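Local coordinates for protein exonuclease VapC9 (Pyrobaculum aerophilum, PDB 1V8P) that acts as a magnesium-dependent PIN-domain nuclease, probably the ribonuclease toxin of a type II toxin-antitoxin system, with slow exonuclease activity on single-stranded DNA, at residues D33-Y38 against V132-E137; H58-E63 against A118-V123; Y44-K49 against T150-L155; E52-L57 against S91-L96. The protein carries 1 engineered substitution. All coordinates share one frame; numbering follows the deposited sequence.

Overall arrangement
Contact 4 lies within the parallel sheet ordered 94-95, 54-56, 30-32, 130-132, and the other three lie around it. Contact 1, its centre about 6 Å from that of the chain, holds Asp33 and Asp135, predicted magnesium ligands. Contact 2, its centre about 10 Å from that of contact 1, touches it: Asp33 CB lies 3.4 Å from Tyr120 CE2. In contact 4, Phe93 meets Leu37 of contact 1, Val95 meets His58 of contact 2, and Leu57 and Leu96 meet Val123 of contact 2. Contact 3 is peripheral, its centre about 14 Å from that of the chain and 21 Å from that of contact 2; Trp47 connects it to Phe93 of contact 4, and Leu151 to Val132 of contact 1.

Contact 1: D33-Y38 against V132-E137; sequences DASALY and VTQDRE
Asp33, Ser35 and Ala36 meet Val132, Thr133 and Gln134 in a buried, mainly polar junction where parallel strands 30-32 and 130-132 give way to helices, the region in which a PIN domain assembles its metal site. Asp33 N donates to Val132 O at 3.1 Å, carrying the strand pairing up to helix 34-40, and Ala36 CB packs 4.0 Å from Val132 CG1. Asp33 CG lies between its backbone N and carbonyl carbon (chi1 86°), which folds the carboxylate back to the helix start. There Asp33 OD1 is the N-cap, accepting from Ala36 N at 2.9 Å (N-H...O 161°), and also takes the Ser35 hydroxyl on its syn lone pair. Asp33 OD2 receives Thr133 OG1 at 3.0 Å from 43° above the carboxylate plane. Ser35 OG accepts Gln134 N at 2.7 Å, linking capping group and opposing backbone. Thr133 OG1 closes an ST turn by accepting Asp135 N, and Asp135 caps helix 136-141 through OD1; its OD2 forms a salt bridge with Arg73 of the second subunit. Asp33 is held by a backbone N-H and two hydroxyls, Asp135 by a backbone N-H and that arginine, consistent with a preorganised site for the magnesium both are predicted to bind.

Contact 2: H58-E63 against A118-V123; sequences HLTIYE and ASYAYV
Tyr120 buries more surface here than any other residue, nearly half the total, reaching from helix 115-127 to Leu59, Thr60 and Glu63 on helix 58-73. The short axes run nearly antiparallel, at 150°, yet approach no closer than 11.5 Å; the gap is bridged by the tyrosine ring. Its hydroxyl lies between two polar partners. Thr60 OG1 comes in at the ring edge, in plane, and donates to Tyr120 OH at 2.7 Å, while Tyr120 OH donates to Glu63 OE2 at 2.9 Å. Glu63 OE2 too comes in at the ring edge, the carboxylate and ring planes being only 10° apart, and the phenol oxygen meets it from 36° above the carboxylate plane. The glutamate chain, extended beyond CG, runs past the tyrosine in the opposite direction to bring OE2 there. Leu59 supplies the apolar part: its CD1 touches Tyr120 CE1 at 3.6 Å, approaching the ring obliquely. Elsewhere, Tyr120 also packs on Leu31 and Asp33, and Leu59 reaches Tyr62 of the fourth subunit. Thr60 OG1 additionally accepts the backbone N of Leu57, so a directed chain of bonds runs from Leu57 N through the threonine and tyrosine hydroxyls to Glu63. The two bonds at the phenol fix the direction of its hydrogen and the position of the ring's end, beside the predicted magnesium ligand Asp33.

Contact 3: Y44-K49 against T150-L155; sequences YDKWIK and TLLVRL
The indole of Trp47 meets Leu152 at its edge: CD2 of the leucine lies near the ring plane, 4.5 Å from Trp47 CD1. One face of the indole carries a backbone carbonyl, with Tyr44 O 3.7 Å above the ring plane and displaced toward the rim. The contact is a peripheral helix-helix crossing of the PIN fold, joining the short, weakly bonded helix 44-48 to the C-terminal helix 148-156. Their local axes cross at 56° and come within 9.9 Å. This spacing is filled by aliphatic carbon rather than by polar groups. Trp47 CB faces helix 148-156, and a chi1 of 57°, with CG between the backbone N and the carbonyl carbon, turns the indole so that its far end leads away. Leu155 CD1 packs on Trp47 CB at 3.9 Å. The indole N-H is satisfied elsewhere, by Leu40 O, and the ring also meets Phe93 with the two planes inclined by about 50°. Tyr44 O accepts from both Trp47 N and Ile48 N, so the carbonyl over the indole is itself fixed by the helical turn. Lys46 contributes its alkyl chain, not its charge: the ammonium bends away at the last torsion, toward a weak bond with His43 ND1. Leu152 lies across that chain, Leu152 CD1 being 4.2 Å from Lys46 CD and Leu152 CD2 3.8 Å from Lys46 CB.

Contact 4: E52-L57 against S91-L96; sequences EKLAIL and SSFKVL
Ile56 adopts a chi1 of 58° that spreads its branches: CG2 meets the Phe93 ring obliquely, and CG1 faces Val95 while CD1 reaches both Phe93 CB and Val95 CG2. Phe93, with CG anti to its carbonyl carbon (chi1 -65°), comes across at about a right angle to Ile56, and its CD2 is 3.8 Å from Ile56 CG2. The motif is a beta-alpha-beta crossover of the PIN sheet, in which strands 54-56 and 94-95 lie parallel and adjacent, with helices 58-73 and 79-91 in the connection. Two good backbone bonds establish the register: Ile56 N donates to Lys94 O at 2.9 Å, and Leu96 N donates to Ile56 O at 3.0 Å. Ile56 thus spans Val95 by bonding to the residues before and after it, as parallel pairing requires. A third bond, from Lys94 N to Leu54 O, is straight but long and weak. Ala55 uses its own backbone on the other side, with Tyr30 and Val32, which places 54-56 inside the sheet and leaves 94-95 outermost in this chain. One face of the pairing carries Ile56 and Val95, whose CG1 and CG2 respectively lie 3.9 Å apart. Phe93 is gripped further by Leu54, whose CB approaches its CE2 to 3.6 Å. Beyond the paired residues Leu57 packs on Tyr120 and Val123 of helix 115-127, and its CD2 meets Leu96 CB at 4.1 Å. On the Ala55 and Lys94 face, Leu96 turns its isobutyl group over the alanine, with CD2 lying 3.8 Å from Ala55 CB.

Contact 1: D33-Y38 against V132-E137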
# COMPACT_ATOMS: atom_id res chain seq x y z
N ASP C 33 -16.13 1.61 -9.45
CA ASP C 33 -14.97 1.17 -8.68
C ASP C 33 -15.08 1.56 -7.19
O ASP C 33 -16.01 2.27 -6.79
CB ASP C 33 -13.66 1.67 -9.32
CG ASP C 33 -13.27 3.07 -8.89
OD1 ASP C 33 -14.09 3.80 -8.30
OD2 ASP C 33 -12.11 3.44 -9.16
N ALA C 34 -14.14 1.08 -6.38
CA ALA C 34 -14.15 1.33 -4.95
C ALA C 34 -14.31 2.79 -4.56
O ALA C 34 -15.12 3.11 -3.68
CB ALA C 34 -12.90 0.74 -4.30
N SER C 35 -13.56 3.69 -5.20
CA SER C 35 -13.68 5.09 -4.84
C SER C 35 -15.06 5.64 -5.16
O SER C 35 -15.59 6.45 -4.40
CB SER C 35 -12.61 5.93 -5.54
OG SER C 35 -12.99 6.27 -6.85
N ALA C 36 -15.66 5.21 -6.27
CA ALA C 36 -16.99 5.67 -6.66
C ALA C 36 -18.05 5.05 -5.76
O ALA C 36 -18.93 5.74 -5.24
CB ALA C 36 -17.28 5.30 -8.10
N LEU C 37 -17.95 3.73 -5.62
CA LEU C 37 -18.86 2.97 -4.79
C LEU C 37 -18.94 3.66 -3.44
O LEU C 37 -20.03 3.88 -2.90
CB LEU C 37 -18.33 1.53 -4.64
CG LEU C 37 -19.12 0.45 -3.88
CD1 LEU C 37 -19.14 0.75 -2.40
CD2 LEU C 37 -20.51 0.37 -4.45
N TYR C 38 -17.78 4.04 -2.91
CA TYR C 38 -17.74 4.72 -1.62
C TYR C 38 -18.54 6.02 -1.63
O TYR C 38 -19.25 6.30 -0.68
CB TYR C 38 -16.29 5.01 -1.23
CG TYR C 38 -15.95 4.55 0.18
CD1 TYR C 38 -15.86 3.19 0.48
CD2 TYR C 38 -15.75 5.47 1.20
CE1 TYR C 38 -15.57 2.76 1.78
CE2 TYR C 38 -15.45 5.06 2.49
CZ TYR C 38 -15.36 3.70 2.78
OH TYR C 38 -15.07 3.29 4.06
N VAL C 132 -17.10 4.32 -13.80
CA VAL C 132 -17.39 5.40 -12.87
C VAL C 132 -16.31 5.27 -11.77
O VAL C 132 -16.16 4.23 -11.13
CB VAL C 132 -18.81 5.28 -12.26
CG1 VAL C 132 -19.13 6.55 -11.47
CG2 VAL C 132 -19.84 5.08 -13.38
N THR C 133 -15.52 6.32 -11.60
CA THR C 133 -14.43 6.33 -10.64
C THR C 133 -14.28 7.74 -10.08
O THR C 133 -14.71 8.71 -10.69
CB THR C 133 -13.09 5.90 -11.32
OG1 THR C 133 -11.99 6.12 -10.42
CG2 THR C 133 -12.86 6.69 -12.59
N GLN C 134 -13.66 7.83 -8.92
CA GLN C 134 -13.47 9.12 -8.31
C GLN C 134 -12.01 9.52 -8.45
O GLN C 134 -11.64 10.65 -8.14
CB GLN C 134 -13.89 9.04 -6.83
CG GLN C 134 -14.45 10.32 -6.26
CD GLN C 134 -15.76 10.72 -6.90
OE1 GLN C 134 -16.34 9.97 -7.66
NE2 GLN C 134 -16.23 11.91 -6.60
N ASP C 135 -11.19 8.58 -8.95
CA ASP C 135 -9.74 8.76 -9.16
C ASP C 135 -9.39 9.52 -10.45
O ASP C 135 -9.60 9.01 -11.55
CB ASP C 135 -9.05 7.38 -9.14
CG ASP C 135 -7.53 7.46 -9.39
OD1 ASP C 135 -7.00 8.56 -9.60
OD2 ASP C 135 -6.87 6.41 -9.37
N ARG C 136 -8.86 10.72 -10.30
CA ARG C 136 -8.50 11.56 -11.45
C ARG C 136 -7.61 10.86 -12.46
O ARG C 136 -7.81 10.99 -13.67
CB ARG C 136 -7.80 12.85 -10.99
CG ARG C 136 -8.58 13.70 -9.98
CD ARG C 136 -9.97 13.98 -10.47
NE ARG C 136 -10.99 13.52 -9.53
CZ ARG C 136 -12.29 13.74 -9.69
NH1 ARG C 136 -12.72 14.40 -10.76
NH2 ARG C 136 -13.16 13.30 -8.78
N GLU C 137 -6.62 10.12 -11.98
CA GLU C 137 -5.72 9.42 -12.87
C GLU C 137 -6.52 8.43 -13.72
O GLU C 137 -6.36 8.40 -14.94
CB GLU C 137 -4.63 8.74 -12.04
CG GLU C 137 -3.21 8.74 -12.65
CD GLU C 137 -2.84 10.04 -13.36
OE1 GLU C 137 -3.31 11.13 -12.96
OE2 GLU C 137 -2.04 9.97 -14.32

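Contact 2: H58-E63 against A118-V123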
# COMPACT_ATOMS: atom_id res chain seq x y z
N HIS C 58 -15.35 -8.34 -8.50
CA HIS C 58 -15.24 -8.95 -7.18
C HIS C 58 -14.26 -8.09 -6.37
O HIS C 58 -14.47 -7.83 -5.18
CB HIS C 58 -14.70 -10.38 -7.28
CG HIS C 58 -15.68 -11.38 -7.79
ND1 HIS C 58 -16.74 -11.83 -7.04
CD2 HIS C 58 -15.77 -12.01 -8.99
CE1 HIS C 58 -17.44 -12.71 -7.74
NE2 HIS C 58 -16.87 -12.83 -8.93
N LEU C 59 -13.18 -7.66 -7.03
CA LEU C 59 -12.15 -6.84 -6.40
C LEU C 59 -12.74 -5.66 -5.63
O LEU C 59 -12.21 -5.24 -4.62
CB LEU C 59 -11.20 -6.29 -7.47
CG LEU C 59 -9.76 -5.79 -7.22
CD1 LEU C 59 -9.55 -4.55 -8.06
CD2 LEU C 59 -9.50 -5.48 -5.77
N THR C 60 -13.84 -5.12 -6.14
CA THR C 60 -14.47 -3.97 -5.52
C THR C 60 -14.87 -4.23 -4.07
O THR C 60 -14.74 -3.35 -3.22
CB THR C 60 -15.71 -3.54 -6.32
OG1 THR C 60 -15.33 -3.29 -7.68
CG2 THR C 60 -16.33 -2.27 -5.73
N ILE C 61 -15.37 -5.43 -3.80
CA ILE C 61 -15.80 -5.82 -2.46
C ILE C 61 -14.66 -5.65 -1.46
O ILE C 61 -14.83 -5.05 -0.41
CB ILE C 61 -16.29 -7.29 -2.47
CG1 ILE C 61 -17.58 -7.38 -3.30
CG2 ILE C 61 -16.49 -7.80 -1.05
CD1 ILE C 61 -17.86 -8.76 -3.88
N TYR C 62 -13.49 -6.18 -1.81
CA TYR C 62 -12.33 -6.09 -0.93
C TYR C 62 -11.79 -4.66 -0.78
O TYR C 62 -11.41 -4.24 0.31
CB TYR C 62 -11.23 -7.02 -1.43
CG TYR C 62 -11.70 -8.44 -1.56
CD1 TYR C 62 -12.44 -8.85 -2.66
CD2 TYR C 62 -11.48 -9.35 -0.53
CE1 TYR C 62 -12.97 -10.14 -2.74
CE2 TYR C 62 -12.01 -10.64 -0.60
CZ TYR C 62 -12.75 -11.03 -1.70
OH TYR C 62 -13.26 -12.31 -1.75
N GLU C 63 -11.75 -3.92 -1.88
CA GLU C 63 -11.26 -2.55 -1.82
C GLU C 63 -12.14 -1.66 -0.96
O GLU C 63 -11.62 -0.82 -0.24
CB GLU C 63 -11.15 -1.95 -3.22
CG GLU C 63 -9.97 -2.50 -3.98
CD GLU C 63 -9.83 -1.87 -5.34
OE1 GLU C 63 -8.68 -1.73 -5.80
OE2 GLU C 63 -10.87 -1.53 -5.94
N ALA C 118 -5.97 -0.93 -13.15
CA ALA C 118 -6.01 -1.40 -14.54
C ALA C 118 -7.08 -2.44 -14.76
O ALA C 118 -7.55 -2.62 -15.89
CB ALA C 118 -4.66 -1.95 -14.96
N SER C 119 -7.47 -3.14 -13.70
CA SER C 119 -8.52 -4.15 -13.81
C SER C 119 -9.81 -3.43 -14.23
O SER C 119 -10.59 -3.92 -15.04
CB SER C 119 -8.71 -4.86 -12.46
OG SER C 119 -7.57 -5.64 -12.13
N TYR C 120 -10.00 -2.23 -13.67
CA TYR C 120 -11.17 -1.43 -13.99
C TYR C 120 -11.16 -0.85 -15.41
O TYR C 120 -12.17 -0.92 -16.12
CB TYR C 120 -11.31 -0.31 -12.97
CG TYR C 120 -11.70 -0.84 -11.62
CD1 TYR C 120 -10.73 -1.10 -10.64
CD2 TYR C 120 -13.04 -1.12 -11.32
CE1 TYR C 120 -11.08 -1.62 -9.41
CE2 TYR C 120 -13.40 -1.64 -10.09
CZ TYR C 120 -12.42 -1.89 -9.13
OH TYR C 120 -12.79 -2.38 -7.90
N ALA C 121 -10.03 -0.30 -15.83
CA ALA C 121 -9.89 0.28 -17.15
C ALA C 121 -10.12 -0.80 -18.21
O ALA C 121 -10.87 -0.59 -19.17
CB ALA C 121 -8.48 0.89 -17.31
N TYR C 122 -9.49 -1.95 -18.03
CA TYR C 122 -9.63 -3.04 -18.98
C TYR C 122 -11.06 -3.57 -19.13
O TYR C 122 -11.53 -3.76 -20.25
CB TYR C 122 -8.71 -4.20 -18.60
CG TYR C 122 -8.83 -5.37 -19.54
CD1 TYR C 122 -8.12 -5.41 -20.75
CD2 TYR C 122 -9.71 -6.41 -19.27
CE1 TYR C 122 -8.30 -6.46 -21.66
CE2 TYR C 122 -9.90 -7.45 -20.17
CZ TYR C 122 -9.20 -7.48 -21.36
OH TYR C 122 -9.43 -8.52 -22.22
N VAL C 123 -11.75 -3.79 -18.02
CA VAL C 123 -13.11 -4.32 -18.06
C VAL C 123 -14.08 -3.35 -18.66
O VAL C 123 -14.95 -3.73 -19.44
CB VAL C 123 -13.61 -4.71 -16.67
CG1 VAL C 123 -15.09 -5.14 -16.73
CG2 VAL C 123 -12.75 -5.82 -16.12

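Contact 3: Y44-K49 against T150-L155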
# COMPACT_ATOMS: atom_id res chain seq x y z
N TYR C 44 -27.81 6.53 -1.94
CA TYR C 44 -28.67 5.38 -2.25
C TYR C 44 -29.85 5.72 -3.16
O TYR C 44 -29.97 5.19 -4.26
CB TYR C 44 -29.21 4.77 -0.97
CG TYR C 44 -29.62 3.32 -1.10
CD1 TYR C 44 -28.67 2.30 -1.10
CD2 TYR C 44 -30.97 2.96 -1.19
CE1 TYR C 44 -29.04 0.95 -1.18
CE2 TYR C 44 -31.36 1.61 -1.27
CZ TYR C 44 -30.39 0.61 -1.26
OH TYR C 44 -30.74 -0.72 -1.32
N ASP C 45 -30.72 6.61 -2.69
CA ASP C 45 -31.93 7.02 -3.41
C ASP C 45 -31.75 7.41 -4.88
O ASP C 45 -32.51 6.97 -5.75
CB ASP C 45 -32.62 8.18 -2.68
CG ASP C 45 -33.13 7.78 -1.30
OD1 ASP C 45 -33.69 6.67 -1.18
OD2 ASP C 45 -32.98 8.59 -0.35
N LYS C 46 -30.75 8.23 -5.15
CA LYS C 46 -30.48 8.71 -6.49
C LYS C 46 -30.12 7.64 -7.53
O LYS C 46 -30.20 7.90 -8.74
CB LYS C 46 -29.39 9.79 -6.43
CG LYS C 46 -29.67 10.86 -5.38
CD LYS C 46 -28.80 12.10 -5.57
CE LYS C 46 -29.20 13.23 -4.62
NZ LYS C 46 -28.88 12.90 -3.20
N TRP C 47 -29.74 6.44 -7.09
CA TRP C 47 -29.37 5.40 -8.04
C TRP C 47 -29.98 4.01 -7.80
O TRP C 47 -29.95 3.16 -8.70
CB TRP C 47 -27.84 5.27 -8.11
CG TRP C 47 -27.17 4.99 -6.80
CD1 TRP C 47 -26.65 5.92 -5.93
CD2 TRP C 47 -26.96 3.71 -6.19
NE1 TRP C 47 -26.13 5.29 -4.81
CE2 TRP C 47 -26.31 3.94 -4.95
CE3 TRP C 47 -27.26 2.40 -6.57
CZ2 TRP C 47 -25.96 2.89 -4.09
CZ3 TRP C 47 -26.91 1.36 -5.71
CH2 TRP C 47 -26.26 1.61 -4.48
N ILE C 48 -30.54 3.78 -6.61
CA ILE C 48 -31.13 2.49 -6.30
C ILE C 48 -32.05 1.96 -7.40
O ILE C 48 -31.95 0.79 -7.80
CB ILE C 48 -31.89 2.53 -4.96
CG1 ILE C 48 -32.28 1.12 -4.52
CG2 ILE C 48 -33.13 3.39 -5.09
CD1 ILE C 48 -31.10 0.16 -4.39
N LYS C 49 -32.94 2.80 -7.92
CA LYS C 49 -33.87 2.36 -8.97
C LYS C 49 -33.21 2.19 -10.33
O LYS C 49 -33.89 1.95 -11.32
CB LYS C 49 -35.03 3.34 -9.10
CG LYS C 49 -35.96 3.38 -7.91
CD LYS C 49 -37.28 4.04 -8.28
CE LYS C 49 -38.20 4.17 -7.07
NZ LYS C 49 -37.61 5.08 -6.04
N THR C 150 -21.15 13.04 -12.40
CA THR C 150 -21.55 12.90 -13.79
C THR C 150 -22.51 11.73 -13.91
O THR C 150 -23.47 11.78 -14.69
CB THR C 150 -20.32 12.65 -14.66
OG1 THR C 150 -19.41 13.76 -14.56
CG2 THR C 150 -20.73 12.45 -16.10
N LEU C 151 -22.25 10.67 -13.15
CA LEU C 151 -23.12 9.51 -13.20
C LEU C 151 -24.50 9.89 -12.69
O LEU C 151 -25.51 9.56 -13.30
CB LEU C 151 -22.56 8.36 -12.35
CG LEU C 151 -23.49 7.16 -12.13
CD1 LEU C 151 -23.91 6.57 -13.48
CD2 LEU C 151 -22.79 6.11 -11.28
N LEU C 152 -24.55 10.60 -11.56
CA LEU C 152 -25.83 10.99 -10.99
C LEU C 152 -26.67 11.84 -11.94
O LEU C 152 -27.87 11.61 -12.08
CB LEU C 152 -25.62 11.71 -9.65
CG LEU C 152 -25.16 10.80 -8.51
CD1 LEU C 152 -25.03 11.59 -7.24
CD2 LEU C 152 -26.15 9.65 -8.33
N VAL C 153 -26.07 12.82 -12.60
CA VAL C 153 -26.87 13.63 -13.51
C VAL C 153 -27.45 12.76 -14.61
O VAL C 153 -28.65 12.81 -14.86
CB VAL C 153 -26.06 14.78 -14.13
CG1 VAL C 153 -25.68 15.79 -13.07
CG2 VAL C 153 -24.81 14.25 -14.80
N ARG C 154 -26.63 11.94 -15.26
CA ARG C 154 -27.11 11.08 -16.34
C ARG C 154 -28.28 10.21 -15.91
O ARG C 154 -29.13 9.88 -16.73
CB ARG C 154 -25.99 10.16 -16.86
CG ARG C 154 -24.84 10.86 -17.52
CD ARG C 154 -23.88 9.86 -18.15
NE ARG C 154 -22.72 10.54 -18.71
CZ ARG C 154 -21.82 9.98 -19.52
NH1 ARG C 154 -21.95 8.71 -19.88
NH2 ARG C 154 -20.79 10.69 -19.98
N LEU C 155 -28.32 9.82 -14.64
CA LEU C 155 -29.41 8.97 -14.15
C LEU C 155 -30.65 9.80 -13.89
O LEU C 155 -31.76 9.38 -14.20
CB LEU C 155 -28.99 8.22 -12.87
CG LEU C 155 -27.88 7.18 -13.04
CD1 LEU C 155 -27.40 6.69 -11.68
CD2 LEU C 155 -28.39 6.03 -13.90

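Contact 4: E52-L57 against S91-L96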
# COMPACT_ATOMS: atom_id res chain seq x y z
N GLU C 52 -29.82 -1.99 -11.83
CA GLU C 52 -29.53 -2.98 -12.86
C GLU C 52 -28.53 -2.43 -13.88
O GLU C 52 -27.92 -3.19 -14.65
CB GLU C 52 -30.82 -3.46 -13.56
CG GLU C 52 -31.37 -2.58 -14.69
CD GLU C 52 -32.10 -1.34 -14.19
OE1 GLU C 52 -32.49 -1.33 -12.99
OE2 GLU C 52 -32.29 -0.40 -15.00
N LYS C 53 -28.34 -1.12 -13.87
CA LYS C 53 -27.42 -0.48 -14.79
C LYS C 53 -25.97 -0.44 -14.29
O LYS C 53 -25.05 -0.28 -15.09
CB LYS C 53 -27.91 0.93 -15.11
CG LYS C 53 -28.93 0.94 -16.22
CD LYS C 53 -29.36 2.33 -16.66
CE LYS C 53 -30.39 2.92 -15.72
NZ LYS C 53 -31.37 3.79 -16.44
N LEU C 54 -25.78 -0.61 -12.99
CA LEU C 54 -24.44 -0.58 -12.40
C LEU C 54 -23.87 -1.93 -12.02
O LEU C 54 -24.58 -2.83 -11.62
CB LEU C 54 -24.41 0.29 -11.14
CG LEU C 54 -25.10 1.66 -11.10
CD1 LEU C 54 -24.94 2.37 -12.45
CD2 LEU C 54 -26.56 1.45 -10.74
N ALA C 55 -22.55 -2.04 -12.15
CA ALA C 55 -21.84 -3.26 -11.80
C ALA C 55 -20.49 -2.94 -11.15
O ALA C 55 -20.01 -1.82 -11.21
CB ALA C 55 -21.65 -4.12 -13.03
N ILE C 56 -19.91 -3.95 -10.52
CA ILE C 56 -18.61 -3.86 -9.85
C ILE C 56 -17.89 -5.14 -10.19
O ILE C 56 -18.44 -6.02 -10.84
CB ILE C 56 -18.73 -3.84 -8.30
CG1 ILE C 56 -19.47 -5.10 -7.83
CG2 ILE C 56 -19.39 -2.55 -7.82
CD1 ILE C 56 -19.87 -5.10 -6.38
N LEU C 57 -16.65 -5.24 -9.75
CA LEU C 57 -15.87 -6.44 -9.98
C LEU C 57 -15.80 -7.09 -8.60
O LEU C 57 -16.15 -6.47 -7.60
CB LEU C 57 -14.46 -6.07 -10.46
CG LEU C 57 -14.26 -5.23 -11.72
CD1 LEU C 57 -12.76 -5.13 -12.02
CD2 LEU C 57 -14.95 -5.86 -12.89
N SER C 91 -24.41 -5.24 -2.06
CA SER C 91 -25.29 -6.30 -2.52
C SER C 91 -26.18 -5.86 -3.68
O SER C 91 -26.67 -6.68 -4.44
CB SER C 91 -26.16 -6.79 -1.36
OG SER C 91 -27.13 -5.82 -1.00
N SER C 92 -26.36 -4.54 -3.82
CA SER C 92 -27.21 -3.99 -4.87
C SER C 92 -26.63 -4.04 -6.28
O SER C 92 -27.36 -3.87 -7.26
CB SER C 92 -27.55 -2.54 -4.55
OG SER C 92 -28.13 -2.43 -3.26
N PHE C 93 -25.32 -4.29 -6.39
CA PHE C 93 -24.65 -4.31 -7.68
C PHE C 93 -24.44 -5.66 -8.30
O PHE C 93 -24.28 -6.65 -7.60
CB PHE C 93 -23.28 -3.65 -7.56
CG PHE C 93 -23.33 -2.19 -7.24
CD1 PHE C 93 -23.78 -1.75 -6.01
CD2 PHE C 93 -22.92 -1.25 -8.18
CE1 PHE C 93 -23.82 -0.39 -5.71
CE2 PHE C 93 -22.95 0.10 -7.88
CZ PHE C 93 -23.40 0.53 -6.65
N LYS C 94 -24.41 -5.68 -9.63
CA LYS C 94 -24.18 -6.88 -10.41
C LYS C 94 -22.66 -7.03 -10.36
O LYS C 94 -21.94 -6.04 -10.43
CB LYS C 94 -24.63 -6.66 -11.86
CG LYS C 94 -25.08 -7.91 -12.60
CD LYS C 94 -23.97 -8.94 -12.83
CE LYS C 94 -24.48 -10.14 -13.66
NZ LYS C 94 -23.42 -11.17 -13.91
N VAL C 95 -22.16 -8.25 -10.23
CA VAL C 95 -20.73 -8.47 -10.17
C VAL C 95 -20.28 -9.14 -11.44
O VAL C 95 -20.79 -10.20 -11.81
CB VAL C 95 -20.38 -9.35 -8.95
CG1 VAL C 95 -18.87 -9.52 -8.82
CG2 VAL C 95 -20.96 -8.72 -7.69
N LEU C 96 -19.31 -8.53 -12.13
CA LEU C 96 -18.80 -9.10 -13.37
C LEU C 96 -17.75 -10.15 -13.08
O LEU C 96 -17.29 -10.28 -11.95
CB LEU C 96 -18.20 -7.99 -14.24
CG LEU C 96 -19.15 -6.80 -14.38
CD1 LEU C 96 -18.59 -5.79 -15.36
CD2 LEU C 96 -20.52 -7.30 -14.83